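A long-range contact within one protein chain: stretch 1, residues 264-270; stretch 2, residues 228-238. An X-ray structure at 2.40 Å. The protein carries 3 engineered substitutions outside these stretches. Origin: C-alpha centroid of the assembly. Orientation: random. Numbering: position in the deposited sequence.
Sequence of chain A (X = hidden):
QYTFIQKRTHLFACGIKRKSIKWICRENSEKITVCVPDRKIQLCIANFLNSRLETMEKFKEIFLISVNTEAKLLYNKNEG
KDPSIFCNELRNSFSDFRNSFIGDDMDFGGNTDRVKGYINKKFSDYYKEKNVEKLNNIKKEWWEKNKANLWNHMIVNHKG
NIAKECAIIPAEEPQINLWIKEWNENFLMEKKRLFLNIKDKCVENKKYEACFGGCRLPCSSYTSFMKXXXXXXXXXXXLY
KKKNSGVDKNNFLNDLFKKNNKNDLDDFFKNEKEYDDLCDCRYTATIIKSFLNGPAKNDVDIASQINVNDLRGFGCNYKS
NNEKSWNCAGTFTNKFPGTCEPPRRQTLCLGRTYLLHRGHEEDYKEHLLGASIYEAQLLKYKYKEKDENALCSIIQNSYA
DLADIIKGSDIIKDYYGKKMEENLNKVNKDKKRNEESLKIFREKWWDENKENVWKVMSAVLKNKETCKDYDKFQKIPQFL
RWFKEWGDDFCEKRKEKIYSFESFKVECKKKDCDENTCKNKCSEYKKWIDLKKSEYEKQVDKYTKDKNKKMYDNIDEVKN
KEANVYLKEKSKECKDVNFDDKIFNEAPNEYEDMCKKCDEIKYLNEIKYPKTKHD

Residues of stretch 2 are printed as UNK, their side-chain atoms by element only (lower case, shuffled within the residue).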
# COMPACT_ATOMS: atom_id res chain seq x y z
N ASP A 264 -11.88 -23.30 -1.64
CA ASP A 264 -11.87 -22.92 -3.05
C ASP A 264 -10.80 -21.86 -3.29
O ASP A 264 -10.14 -21.42 -2.36
CB ASP A 264 -13.24 -22.40 -3.47
CG ASP A 264 -13.78 -21.36 -2.51
OD1 ASP A 264 -12.97 -20.61 -1.93
OD2 ASP A 264 -15.02 -21.29 -2.33
N LEU A 265 -10.65 -21.44 -4.55
CA LEU A 265 -9.65 -20.44 -4.91
C LEU A 265 -9.58 -19.33 -3.87
O LEU A 265 -8.53 -19.09 -3.28
CB LEU A 265 -9.94 -19.84 -6.28
CG LEU A 265 -9.84 -20.78 -7.48
CD1 LEU A 265 -11.21 -21.09 -8.05
CD2 LEU A 265 -8.94 -20.18 -8.55
N ASP A 266 -10.71 -18.66 -3.67
CA ASP A 266 -10.77 -17.54 -2.74
C ASP A 266 -10.16 -17.92 -1.39
O ASP A 266 -9.19 -17.30 -0.94
CB ASP A 266 -12.21 -17.07 -2.56
CG ASP A 266 -12.33 -15.82 -1.71
OD1 ASP A 266 -11.32 -15.09 -1.58
OD2 ASP A 266 -13.43 -15.55 -1.18
N ASP A 267 -10.72 -18.94 -0.75
CA ASP A 267 -10.25 -19.38 0.56
C ASP A 267 -8.81 -19.89 0.48
O ASP A 267 -8.10 -19.91 1.49
CB ASP A 267 -11.16 -20.48 1.10
CG ASP A 267 -10.77 -20.93 2.49
OD1 ASP A 267 -10.31 -20.08 3.29
OD2 ASP A 267 -10.92 -22.14 2.79
N PHE A 268 -8.39 -20.29 -0.71
CA PHE A 268 -7.05 -20.79 -0.93
C PHE A 268 -6.03 -19.67 -0.79
O PHE A 268 -4.90 -19.89 -0.34
CB PHE A 268 -6.95 -21.43 -2.32
CG PHE A 268 -5.78 -22.36 -2.48
CD1 PHE A 268 -5.86 -23.67 -2.04
CD2 PHE A 268 -4.62 -21.94 -3.10
CE1 PHE A 268 -4.79 -24.53 -2.20
CE2 PHE A 268 -3.55 -22.79 -3.27
CZ PHE A 268 -3.64 -24.09 -2.82
N PHE A 269 -6.43 -18.46 -1.17
CA PHE A 269 -5.52 -17.31 -1.14
C PHE A 269 -5.90 -16.25 -0.11
O PHE A 269 -5.22 -15.24 0.02
CB PHE A 269 -5.44 -16.68 -2.53
CG PHE A 269 -4.92 -17.60 -3.58
CD1 PHE A 269 -3.58 -17.93 -3.63
CD2 PHE A 269 -5.77 -18.14 -4.53
CE1 PHE A 269 -3.10 -18.79 -4.60
CE2 PHE A 269 -5.30 -18.99 -5.50
CZ PHE A 269 -3.96 -19.31 -5.54
N LYS A 270 -6.99 -16.48 0.62
CA LYS A 270 -7.34 -15.59 1.73
C LYS A 270 -6.18 -15.56 2.72
O LYS A 270 -5.81 -16.59 3.28
CB LYS A 270 -8.61 -16.05 2.44
CG LYS A 270 -9.90 -15.77 1.69
CD LYS A 270 -11.10 -15.79 2.64
CE LYS A 270 -12.42 -15.74 1.88
NZ LYS A 270 -12.75 -17.04 1.24
N UNK A 228 0.11 -13.05 -7.88
CA UNK A 228 0.51 -13.74 -9.10
C UNK A 228 -0.00 -15.17 -9.11
O UNK A 228 -0.53 -15.64 -10.12
c UNK A 228 4.12 -12.48 -9.81
n UNK A 228 4.53 -10.06 -9.30
c UNK A 228 2.63 -12.38 -9.54
c UNK A 228 2.03 -13.74 -9.24
c UNK A 228 4.69 -11.15 -10.30
N UNK A 229 0.16 -15.86 -7.99
CA UNK A 229 -0.26 -17.26 -7.89
C UNK A 229 -1.77 -17.41 -8.07
O UNK A 229 -2.22 -18.37 -8.70
o UNK A 229 1.57 -17.85 -6.41
c UNK A 229 0.16 -17.84 -6.54
N UNK A 230 -2.55 -16.48 -7.54
CA UNK A 230 -4.00 -16.58 -7.64
C UNK A 230 -4.48 -16.46 -9.09
O UNK A 230 -5.39 -17.18 -9.50
n UNK A 230 -9.15 -14.00 -5.05
c UNK A 230 -4.69 -15.54 -6.77
c UNK A 230 -8.42 -14.71 -6.13
c UNK A 230 -6.20 -15.53 -6.97
c UNK A 230 -6.91 -14.67 -5.93
N UNK A 231 -3.89 -15.55 -9.85
CA UNK A 231 -4.28 -15.40 -11.25
C UNK A 231 -3.88 -16.65 -12.02
O UNK A 231 -4.62 -17.13 -12.88
o UNK A 231 -2.23 -14.31 -12.03
c UNK A 231 -3.93 -12.89 -11.07
c UNK A 231 -3.65 -14.14 -11.90
N UNK A 232 -2.71 -17.20 -11.69
CA UNK A 232 -2.22 -18.40 -12.35
C UNK A 232 -3.17 -19.57 -12.14
O UNK A 232 -3.55 -20.25 -13.10
n UNK A 232 2.71 -17.71 -12.44
c UNK A 232 -0.82 -18.77 -11.83
c UNK A 232 0.30 -17.93 -12.42
c UNK A 232 1.67 -18.33 -11.90
o UNK A 232 1.79 -19.18 -11.01
N UNK A 233 -3.56 -19.80 -10.90
CA UNK A 233 -4.43 -20.93 -10.59
C UNK A 233 -5.79 -20.76 -11.25
O UNK A 233 -6.39 -21.72 -11.70
s UNK A 233 -5.25 -22.79 -6.94
c UNK A 233 -4.59 -21.12 -9.09
c UNK A 233 -4.95 -22.56 -8.70
c UNK A 233 -6.81 -21.95 -6.75
N UNK A 234 -6.27 -19.52 -11.32
CA UNK A 234 -7.54 -19.25 -11.99
C UNK A 234 -7.47 -19.78 -13.42
O UNK A 234 -8.33 -20.55 -13.84
o UNK A 234 -8.62 -15.14 -9.53
c UNK A 234 -8.45 -15.71 -10.62
o UNK A 234 -8.40 -15.09 -11.71
c UNK A 234 -7.85 -17.75 -11.99
c UNK A 234 -8.31 -17.22 -10.64
N UNK A 235 -6.44 -19.37 -14.15
CA UNK A 235 -6.26 -19.84 -15.52
C UNK A 235 -6.29 -21.36 -15.58
O UNK A 235 -7.11 -21.95 -16.28
c UNK A 235 -4.97 -17.86 -16.38
c UNK A 235 -4.92 -19.36 -16.09
c UNK A 235 -4.55 -20.14 -17.35
N UNK A 236 -5.39 -21.99 -14.83
CA UNK A 236 -5.25 -23.44 -14.84
C UNK A 236 -6.56 -24.13 -14.47
O UNK A 236 -6.93 -25.14 -15.06
c UNK A 236 -4.14 -23.87 -13.88
c UNK A 236 -2.72 -23.41 -14.24
c UNK A 236 -1.73 -23.76 -13.14
c UNK A 236 -2.29 -24.03 -15.56
N UNK A 237 -7.27 -23.56 -13.49
CA UNK A 237 -8.48 -24.18 -12.98
C UNK A 237 -9.62 -24.05 -13.97
O UNK A 237 -10.48 -24.93 -14.07
c UNK A 237 -9.93 -22.49 -11.79
o UNK A 237 -9.41 -24.61 -10.77
c UNK A 237 -8.89 -23.58 -11.61
N UNK A 238 -9.64 -22.94 -14.71
CA UNK A 238 -10.65 -22.74 -15.74
C UNK A 238 -10.38 -23.64 -16.93
O UNK A 238 -11.30 -24.19 -17.53
o UNK A 238 -11.65 -20.74 -14.07
c UNK A 238 -11.06 -20.33 -15.07
n UNK A 238 -10.73 -19.05 -15.23
c UNK A 238 -10.68 -21.28 -16.19

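Position 228 carries four carbons in a row ending in a nitrogen, a long chain ending in an amine, its last torsion turned to p, that stays clear of stretch 1; it is Lys228. At position 229 one carbon bears a single oxygen. CB lies 3.9 Å from CE1 of Phe269, and the backbone O is 3.7 Å from CZ of Phe269. This small hydroxyl residue is Ser229, its OG hydrogen-bonded elsewhere in the structure.

Position 230 again has four carbons and a terminal nitrogen, now fully extended. Its CA sits 3.4 Å from CZ of Phe269 and over the face of that ring, a CH-pi contact; its CA-to-CB bond points sideways, and the terminal nitrogen comes near the carboxylate of Asp266. This is Lys230; its NZ stays 4.2 Å from OD1 of Asp266, an attraction of opposite charges too long for a salt bridge. At position 231 one carbon holds an oxygen and a methyl, pointing away from stretch 1: Thr231, whose OG1 donates to O of Lys228 at 2.9 Å. Position 232 has three carbons, the last carrying an oxygen and a nitrogen, and makes no contact; it is Gln232.

Position 233 has an unbranched chain of two carbons, a sulfur and a final carbon. The sulfur lies over the face of the Phe268 ring, and the last carbon reaches both Leu265 and Phe269. Only methionine fits: in Met233, CE is 3.3 Å from CD2 of Leu265 and 3.6 Å from CE2 of Phe269, and SD is 4.0 Å from CD2 of Phe268.

Three carbons ending in two oxygens identify position 234, which meets Leu265 through its aliphatic part, as Glu234; CG is 3.7 Å from CD2 of Leu265. Position 235, three carbons forked at the first, faces away and is Val235. Position 236, four carbons forked at the second, is out of reach: Leu236. At position 237 a carbon carries an oxygen and a methyl, the methyl nearing Leu265; this is Thr237, with CG2 4.1 Å from CD2 of Leu265. Two carbons, the second bearing an oxygen and a nitrogen, make position 238 Asn238, without contact.

The short helix 265-269 runs nearly antiparallel to helix 228-238, their N-to-C directions 156° apart, and the contact buries 414 Å² without a hydrogen bond between them. Packing therefore carries it: Met233 joins Leu265 to both phenylalanines, and Phe269 lays its ring against the backbone at Lys230. Asp264 caps the short helix, its OD1 accepting from N of Asp267 at 3.0 Å.

Stretch 2, residues 228-238: KSKTQMEVLTN
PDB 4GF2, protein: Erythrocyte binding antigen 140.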